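Local coordinates for structural polyprotein, VP3 (Israeli acute paralysis virus, PDB 5CDD), which probably serves as a structural capsid protein, VP3, building the viral shell together with the other products of the structural polyprotein, at residues I155-G160 with G236-R241. Residues are numbered along the deposited sequence; the frame is centred on the assembly and turned at random.
Sequences IFFEPG and GFLCIR
F156 and F237 take the same first torsion: in each, CG stands between the backbone N and the carbonyl carbon (chi1 near 67° in both), and the end of each ring comes nearer the partner strand. F156 thereby brings one ring face to C239, whose CB lies 3.4 Å from F156 CZ, while the sulfur sits obliquely to the same ring. F237 receives E158 in like manner, E158 CB resting 3.8 Å from the F237 ring centroid in a CH-pi contact. R241, bent at chi3, comes to the edge of F156 with NE 3.4 Å from F156 CE2; F156 CE2 in turn lies over one face of the guanidinium, the two planes 56° apart.

Beneath these groups, strands 155-159 and 236-241 pair antiparallel. Two hydrogen-bonded pairs, F156 with C239 and E158 with F237, each exchange two backbone bonds; E158 N to F237 O is the straightest, at 3.0 Å and 171°. On the other face I155, F157, L238 and I240 form an apolar layer, with I155 CG1 4.1 Å from I240 CG1. That layer meets I141 and Y139 of the opposing sheet, as in the jelly-roll sandwich of picornavirus-like capsid proteins, and F14 of another chain.

The aromatic face is an assembly surface: Y195 of a neighbouring chain packs on F156 and F237, and in that chain R196 forms a salt bridge with E158 OE2, which T194 OG1 also hydrogen-bonds, while Y195 N bonds OE1. R241 NH2 forms a salt bridge with E154, and NH1 donates to A183 O. The chemistry thus implies apolar packing on one face and, on the other, aromatic and charged contacts to another subunit, the buried carboxylate's charge probably balanced by arginine.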
loop_
_atom_site.group_PDB
_atom_site.type_symbol
_atom_site.label_atom_id
_atom_site.label_comp_id
_atom_site.label_asym_id
_atom_site.label_seq_id
_atom_site.Cartn_x
_atom_site.Cartn_y
_atom_site.Cartn_z
ATOM N N ILE B 155 39.707 40.758 -36.316
ATOM C CA ILE B 155 39.386 40.351 -34.955
ATOM C C ILE B 155 39.796 38.891 -34.817
ATOM O O ILE B 155 39.183 38.013 -35.422
ATOM C CB ILE B 155 37.876 40.478 -34.669
ATOM C CG1 ILE B 155 37.394 41.894 -34.995
ATOM C CG2 ILE B 155 37.601 40.163 -33.207
ATOM C CD1 ILE B 155 36.359 41.959 -36.105
ATOM N N PHE B 156 40.837 38.635 -34.033
ATOM C CA PHE B 156 41.315 37.272 -33.847
ATOM C C PHE B 156 41.317 36.875 -32.379
ATOM O O PHE B 156 41.285 37.731 -31.494
ATOM C CB PHE B 156 42.720 37.117 -34.452
ATOM C CG PHE B 156 43.795 37.883 -33.727
ATOM C CD1 PHE B 156 44.510 37.292 -32.688
ATOM C CD2 PHE B 156 44.098 39.194 -34.087
ATOM C CE1 PHE B 156 45.511 37.995 -32.017
ATOM C CE2 PHE B 156 45.095 39.903 -33.423
ATOM C CZ PHE B 156 45.803 39.301 -32.385
ATOM N N PHE B 157 41.341 35.569 -32.128
ATOM C CA PHE B 157 41.340 35.048 -30.768
ATOM C C PHE B 157 42.669 34.404 -30.399
ATOM O O PHE B 157 43.226 33.605 -31.157
ATOM C CB PHE B 157 40.220 34.020 -30.587
ATOM C CG PHE B 157 40.218 33.361 -29.232
ATOM C CD1 PHE B 157 39.926 34.094 -28.086
ATOM C CD2 PHE B 157 40.540 32.013 -29.099
ATOM C CE1 PHE B 157 39.958 33.494 -26.825
ATOM C CE2 PHE B 157 40.575 31.406 -27.844
ATOM C CZ PHE B 157 40.284 32.149 -26.706
ATOM N N GLU B 158 43.163 34.758 -29.217
ATOM C CA GLU B 158 44.416 34.225 -28.707
ATOM C C GLU B 158 44.163 33.610 -27.334
ATOM O O GLU B 158 43.791 34.305 -26.387
ATOM C CB GLU B 158 45.457 35.345 -28.607
ATOM C CG GLU B 158 46.749 34.979 -27.878
ATOM C CD GLU B 158 47.441 33.752 -28.450
ATOM O OE1 GLU B 158 47.457 33.592 -29.687
ATOM O OE2 GLU B 158 47.986 32.952 -27.659
ATOM N N PRO B 159 44.342 32.288 -27.213
ATOM C CA PRO B 159 44.128 31.600 -25.940
ATOM C C PRO B 159 45.315 31.779 -25.001
ATOM O O PRO B 159 46.453 31.920 -25.448
ATOM C CB PRO B 159 43.953 30.151 -26.369
ATOM C CG PRO B 159 44.913 30.045 -27.509
ATOM C CD PRO B 159 44.638 31.320 -28.286
ATOM N N GLY B 160 45.048 31.779 -23.701
ATOM C CA GLY B 160 46.125 31.926 -22.740
ATOM C C GLY B 160 46.152 33.260 -22.026
ATOM O O GLY B 160 45.187 34.022 -22.069
ATOM N N GLY B 236 41.585 33.722 -22.415
ATOM C CA GLY B 236 42.110 34.293 -23.642
ATOM C C GLY B 236 41.637 35.708 -23.891
ATOM O O GLY B 236 41.159 36.376 -22.974
ATOM N N PHE B 237 41.758 36.166 -25.133
ATOM C CA PHE B 237 41.341 37.517 -25.474
ATOM C C PHE B 237 41.132 37.715 -26.969
ATOM O O PHE B 237 41.632 36.945 -27.792
ATOM C CB PHE B 237 42.384 38.522 -24.965
ATOM C CG PHE B 237 43.719 38.429 -25.661
ATOM C CD1 PHE B 237 43.952 39.114 -26.851
ATOM C CD2 PHE B 237 44.745 37.650 -25.130
ATOM C CE1 PHE B 237 45.185 39.026 -27.503
ATOM C CE2 PHE B 237 45.983 37.555 -25.774
ATOM C CZ PHE B 237 46.201 38.246 -26.962
ATOM N N LEU B 238 40.371 38.750 -27.307
ATOM C CA LEU B 238 40.104 39.098 -28.695
ATOM C C LEU B 238 40.908 40.353 -28.981
ATOM O O LEU B 238 41.143 41.159 -28.084
ATOM C CB LEU B 238 38.622 39.397 -28.913
ATOM C CG LEU B 238 37.630 38.240 -28.919
ATOM C CD1 LEU B 238 36.228 38.780 -29.061
ATOM C CD2 LEU B 238 37.927 37.306 -30.066
ATOM N N CYS B 239 41.320 40.524 -30.228
ATOM C CA CYS B 239 42.101 41.692 -30.596
ATOM C C CYS B 239 41.576 42.296 -31.890
ATOM O O CYS B 239 41.446 41.603 -32.901
ATOM C CB CYS B 239 43.570 41.299 -30.747
ATOM S SG CYS B 239 44.698 42.692 -30.848
ATOM N N ILE B 240 41.273 43.591 -31.850
ATOM C CA ILE B 240 40.755 44.297 -33.016
ATOM C C ILE B 240 41.832 45.192 -33.635
ATOM O O ILE B 240 42.147 46.261 -33.108
ATOM C CB ILE B 240 39.533 45.159 -32.632
ATOM C CG1 ILE B 240 38.499 44.292 -31.910
ATOM C CG2 ILE B 240 38.915 45.774 -33.878
ATOM C CD1 ILE B 240 37.290 45.054 -31.415
ATOM N N ARG B 241 42.391 44.747 -34.759
ATOM C CA ARG B 241 43.439 45.493 -35.450
ATOM C C ARG B 241 43.095 45.695 -36.921
ATOM O O ARG B 241 42.593 44.784 -37.580
ATOM C CB ARG B 241 44.771 44.744 -35.352
ATOM C CG ARG B 241 45.183 44.379 -33.941
ATOM C CD ARG B 241 46.550 43.716 -33.917
ATOM N NE ARG B 241 46.634 42.592 -34.843
ATOM C CZ ARG B 241 47.642 41.728 -34.878
ATOM N NH1 ARG B 241 48.656 41.856 -34.032
ATOM N NH2 ARG B 241 47.639 40.738 -35.759
#